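Local structure of beta-d-glucoside glucohydrolase (Hypocrea jecorina, 3ZZ1) at residues T218-T221 against V222-Q226; T209-A212 against C213-Q216. The protein probably hydrolyses terminal, non-reducing beta-D-glucosyl residues with release of beta-D-glucose, as a secreted family 3 beta-glucosidase of cellulose degradation. One frame throughout, in Å; residues are numbered along the deposited sequence.

Interaction 1: T218-T221 against V222-Q226; sequences TLQT and VLKDQ
Gln220 and Asp225 meet in a local, within-helix contact, five residues apart on helix 216-226 of the family 3 N-terminal domain. The backbone bonding shows a widened turn: the main bonds run from residue i+5 to residue i instead of from i+4. Leu223 N reaches Thr218 O at 2.9 Å, Asp225 N reaches Gln220 O at 2.8 Å, and Gln226 N reaches Thr221 O at 2.7 Å. Lys224 N makes two weak bonds, to Leu219 O and to Gln220 O, and the one from Asp225 N to Thr221 O is weak as well. Over this wide turn the side chains of Gln220 and Asp225 find each other. Gln220 NE2 donates to Asp225 OD1 at 3.1 Å. The acceptor lies close to the amide plane, but the donor comes from above the carboxylate, 41° out of its plane, the two flat groups being turned 54° apart. Gln220 swings CG away from its own amide nitrogen (chi1 -173°), and the bend at the next bond brings its amide forward, toward the C-terminal end of the helix, to this carboxylate. The other end of the amide is occupied too: a water donates to Gln220 OE1 at 3.1 Å and accepts from Lys224 NZ at 2.8 Å. Lys224 runs out extended, its CG lying 3.4 Å from Leu219 O, and its ammonium is anchored by Gly250 O and a salt bridge to Asp252. Were Asp225 replaced by an alanine, Gln220 NE2 would probably be left without this acceptor and the amide freer to turn. On other sides of the helix, Leu219 and Leu223 rest on Val233 of strand 232-235, and Val222 faces helix 178-194. Repeated i+5 backbone bonds are the signature of pi-helical turns, here in the helix of a beta-alpha-beta crossover of a TIM-barrel-like domain.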
loop_
_atom_site.group_PDB
_atom_site.type_symbol
_atom_site.label_atom_id
_atom_site.label_comp_id
_atom_site.label_asym_id
_atom_site.label_seq_id
_atom_site.Cartn_x
_atom_site.Cartn_y
_atom_site.Cartn_z
ATOM N N THR A 218 18.324 -13.257 -0.388
ATOM C CA THR A 218 16.944 -12.756 -0.479
ATOM C C THR A 218 16.283 -13.063 -1.826
ATOM O O THR A 218 15.113 -13.456 -1.871
ATOM C CB THR A 218 16.837 -11.241 -0.160
ATOM O OG1 THR A 218 17.709 -10.502 -1.017
ATOM C CG2 THR A 218 17.206 -10.963 1.291
ATOM N N LEU A 219 17.033 -12.897 -2.915
ATOM C CA LEU A 219 16.509 -13.145 -4.265
ATOM C C LEU A 219 16.332 -14.630 -4.581
ATOM O O LEU A 219 15.264 -15.050 -5.020
ATOM C CB LEU A 219 17.392 -12.494 -5.338
ATOM C CG LEU A 219 17.525 -10.965 -5.389
ATOM C CD1 LEU A 219 18.478 -10.574 -6.512
ATOM C CD2 LEU A 219 16.176 -10.264 -5.568
ATOM N N GLN A 220 17.381 -15.417 -4.373
ATOM C CA GLN A 220 17.341 -16.823 -4.761
ATOM C C GLN A 220 16.752 -17.701 -3.667
ATOM O O GLN A 220 15.765 -18.395 -3.898
ATOM C CB GLN A 220 18.729 -17.330 -5.180
ATOM C CG GLN A 220 18.731 -18.740 -5.770
ATOM C CD GLN A 220 17.913 -18.843 -7.050
ATOM O OE1 GLN A 220 18.136 -18.107 -8.011
ATOM N NE2 GLN A 220 16.954 -19.758 -7.061
ATOM N N THR A 221 17.354 -17.668 -2.481
ATOM C CA THR A 221 16.947 -18.567 -1.408
ATOM C C THR A 221 15.564 -18.212 -0.866
ATOM O O THR A 221 14.681 -19.065 -0.840
ATOM C CB THR A 221 18.001 -18.633 -0.279
ATOM O OG1 THR A 221 19.245 -19.078 -0.827
ATOM C CG2 THR A 221 17.573 -19.605 0.814
ATOM N N VAL A 222 15.365 -16.959 -0.462
ATOM C CA VAL A 222 14.081 -16.559 0.119
ATOM C C VAL A 222 12.952 -16.465 -0.915
ATOM O O VAL A 222 12.002 -17.241 -0.863
ATOM C CB VAL A 222 14.180 -15.248 0.937
ATOM C CG1 VAL A 222 12.840 -14.924 1.592
ATOM C CG2 VAL A 222 15.265 -15.361 1.998
ATOM N N LEU A 223 13.056 -15.521 -1.847
ATOM C CA LEU A 223 11.973 -15.270 -2.798
ATOM C C LEU A 223 11.701 -16.467 -3.702
ATOM O O LEU A 223 10.565 -16.911 -3.830
ATOM C CB LEU A 223 12.241 -14.006 -3.633
ATOM C CG LEU A 223 11.231 -13.573 -4.710
ATOM C CD1 LEU A 223 9.824 -13.382 -4.156
ATOM C CD2 LEU A 223 11.702 -12.290 -5.389
ATOM N N LYS A 224 12.754 -16.997 -4.311
ATOM C CA LYS A 224 12.582 -18.015 -5.337
ATOM C C LYS A 224 12.494 -19.439 -4.794
ATOM O O LYS A 224 11.694 -20.234 -5.285
ATOM C CB LYS A 224 13.667 -17.890 -6.415
ATOM C CG LYS A 224 13.458 -16.691 -7.333
ATOM C CD LYS A 224 14.533 -16.585 -8.401
ATOM C CE LYS A 224 14.285 -15.376 -9.292
ATOM N NZ LYS A 224 15.251 -15.303 -10.420
ATOM N N ASP A 225 13.315 -19.755 -3.794
ATOM C CA ASP A 225 13.385 -21.116 -3.268
ATOM C C ASP A 225 12.432 -21.358 -2.093
ATOM O O ASP A 225 11.747 -22.379 -2.044
ATOM C CB ASP A 225 14.826 -21.484 -2.890
ATOM C CG ASP A 225 15.744 -21.597 -4.101
ATOM O OD1 ASP A 225 15.249 -21.547 -5.244
ATOM O OD2 ASP A 225 16.966 -21.743 -3.909
ATOM N N GLN A 226 12.386 -20.420 -1.155
ATOM C CA GLN A 226 11.544 -20.578 0.025
ATOM C C GLN A 226 10.096 -20.166 -0.231
ATOM O O GLN A 226 9.176 -20.854 0.211
ATOM C CB GLN A 226 12.140 -19.841 1.222
ATOM C CG GLN A 226 13.336 -20.574 1.819
ATOM C CD GLN A 226 14.072 -19.773 2.870
ATOM O OE1 GLN A 226 14.925 -20.307 3.580
ATOM N NE2 GLN A 226 13.751 -18.491 2.979
HETATM O O HOH W 1 16.702 -17.703 -10.718
#

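Interaction 2: T209-A212 against C213-Q216; sequences TTWA and CEDQ
Trp211 and Glu214 send their side chains out side by side in the same direction, yet their flat groups stand nearly perpendicular, ring and carboxylate planes being 80° apart. The carboxylate sits at the rim of the indole, near the ring plane, where Glu214 OE1 comes within 4.2 Å of Trp211 CE3. A water completes this arrangement: it accepts from Trp211 N at 3.1 Å and donates to Glu214 OE1 at 3.0 Å, tying the carboxylate to the backbone at the root of the indole. The far ends of both groups have other partners. Glu214 OE2 is hydrogen-bonded to Thr242 OG1, and Trp211 NE1 to Glu170 O, while the indole stacks with His241 and makes a cation-pi contact with Lys206. What brings Trp211 and Glu214 together is a type I beta turn. Glu214 N donates to Trp211 O at 2.8 Å, from 41° above the carbonyl plane, and Ala212 and Cys213 at the two corners have the backbone angles of that turn type. The turn leads the chain off strand 210-211, and its second corner is fastened by the disulfide from Cys213 to Cys202. From the strand before the turn, Thr210 reaches over with its methyl and not its hydroxyl: with chi1 at -54° the hydroxyl stays beside the backbone N and CG2 is the branch that faces the turn, 3.6 Å from Glu214 O and 3.8 Å from Asp215 CA. That carbonyl oxygen also accepts hydrogen bonds from Ser249 OG and Gln245 NE2, so the methyl borders a polar group whose needs are met from helix 244-249. Asp215 then occupies the N-cap position of the following helix, where its OD1 accepts a weak bond from Tyr217 N.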
loop_
_atom_site.group_PDB
_atom_site.type_symbol
_atom_site.label_atom_id
_atom_site.label_comp_id
_atom_site.label_asym_id
_atom_site.label_seq_id
_atom_site.Cartn_x
_atom_site.Cartn_y
_atom_site.Cartn_z
ATOM N N THR A 209 24.628 -5.337 3.916
ATOM C CA THR A 209 25.772 -4.839 3.118
ATOM C C THR A 209 25.763 -5.191 1.619
ATOM O O THR A 209 26.626 -4.726 0.877
ATOM C CB THR A 209 27.171 -5.205 3.719
ATOM O OG1 THR A 209 27.459 -6.584 3.469
ATOM C CG2 THR A 209 27.234 -4.917 5.218
ATOM N N THR A 210 24.794 -5.993 1.181
ATOM C CA THR A 210 24.674 -6.380 -0.227
ATOM C C THR A 210 23.462 -5.705 -0.882
ATOM O O THR A 210 22.344 -5.854 -0.400
ATOM C CB THR A 210 24.530 -7.912 -0.376
ATOM O OG1 THR A 210 25.612 -8.571 0.299
ATOM C CG2 THR A 210 24.528 -8.318 -1.842
ATOM N N TRP A 211 23.683 -4.975 -1.977
ATOM C CA TRP A 211 22.578 -4.339 -2.706
ATOM C C TRP A 211 21.496 -5.365 -3.055
ATOM O O TRP A 211 21.801 -6.479 -3.500
ATOM C CB TRP A 211 23.072 -3.616 -3.966
ATOM C CG TRP A 211 23.470 -2.177 -3.726
ATOM C CD1 TRP A 211 22.647 -1.151 -3.357
ATOM C CD2 TRP A 211 24.784 -1.611 -3.849
ATOM N NE1 TRP A 211 23.364 0.015 -3.234
ATOM C CE2 TRP A 211 24.678 -0.235 -3.529
ATOM C CE3 TRP A 211 26.041 -2.131 -4.198
ATOM C CZ2 TRP A 211 25.782 0.630 -3.547
ATOM C CZ3 TRP A 211 27.142 -1.273 -4.214
ATOM C CH2 TRP A 211 27.002 0.094 -3.889
ATOM N N ALA A 212 20.238 -4.980 -2.839
ATOM C CA ALA A 212 19.094 -5.889 -2.969
ATOM C C ALA A 212 19.032 -6.616 -4.310
ATOM O O ALA A 212 18.614 -7.768 -4.374
ATOM C CB ALA A 212 17.793 -5.146 -2.709
ATOM N N CYS A 213 19.462 -5.944 -5.376
ATOM C CA CYS A 213 19.420 -6.528 -6.718
ATOM C C CYS A 213 20.623 -7.446 -7.012
ATOM O O CYS A 213 20.836 -7.856 -8.153
ATOM C CB CYS A 213 19.256 -5.425 -7.776
ATOM S SG CYS A 213 17.616 -4.619 -7.716
ATOM N N GLU A 214 21.379 -7.771 -5.964
ATOM C CA GLU A 214 22.588 -8.606 -6.052
ATOM C C GLU A 214 22.669 -9.600 -4.905
ATOM O O GLU A 214 23.685 -10.263 -4.723
ATOM C CB GLU A 214 23.838 -7.729 -5.996
ATOM C CG GLU A 214 23.930 -6.771 -7.129
ATOM C CD GLU A 214 25.249 -6.067 -7.212
ATOM O OE1 GLU A 214 25.903 -5.830 -6.169
ATOM O OE2 GLU A 214 25.620 -5.737 -8.351
ATOM N N ASP A 215 21.598 -9.686 -4.128
ATOM C CA ASP A 215 21.593 -10.452 -2.893
ATOM C C ASP A 215 21.078 -11.864 -3.150
ATOM O O ASP A 215 19.871 -12.076 -3.275
ATOM C CB ASP A 215 20.731 -9.723 -1.862
ATOM C CG ASP A 215 20.861 -10.288 -0.458
ATOM O OD1 ASP A 215 21.380 -11.405 -0.269
ATOM O OD2 ASP A 215 20.415 -9.594 0.477
ATOM N N GLN A 216 22.005 -12.820 -3.216
ATOM C CA GLN A 216 21.662 -14.213 -3.486
ATOM C C GLN A 216 20.691 -14.783 -2.450
ATOM O O GLN A 216 19.731 -15.473 -2.809
ATOM C CB GLN A 216 22.926 -15.075 -3.588
ATOM C CG GLN A 216 22.687 -16.465 -4.165
ATOM C CD GLN A 216 23.966 -17.260 -4.321
ATOM O OE1 GLN A 216 24.128 -18.323 -3.718
ATOM N NE2 GLN A 216 24.887 -16.746 -5.128
HETATM O O HOH W 2 26.403 -5.521 -3.262
#

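Interaction 2 comes first along the chain and interaction 1 follows after a single residue, their centres 12 Å apart and both within the family 3 N-terminal range. Strand 210-211, an outermost strand of a small mixed sheet, passes through the turn of interaction 2 into helix 216-226, which carries interaction 1. The two touch: Leu219 CG packs at 3.5 Å from Ala212 O, and Thr221 N probably bonds to Gln216 O at 3.3 Å, an i+5 spacing again. The run thus belongs to the connection between neighbouring parallel strands 199-202 and 232-235, with Leu219 joining the turn to the helix it leads into.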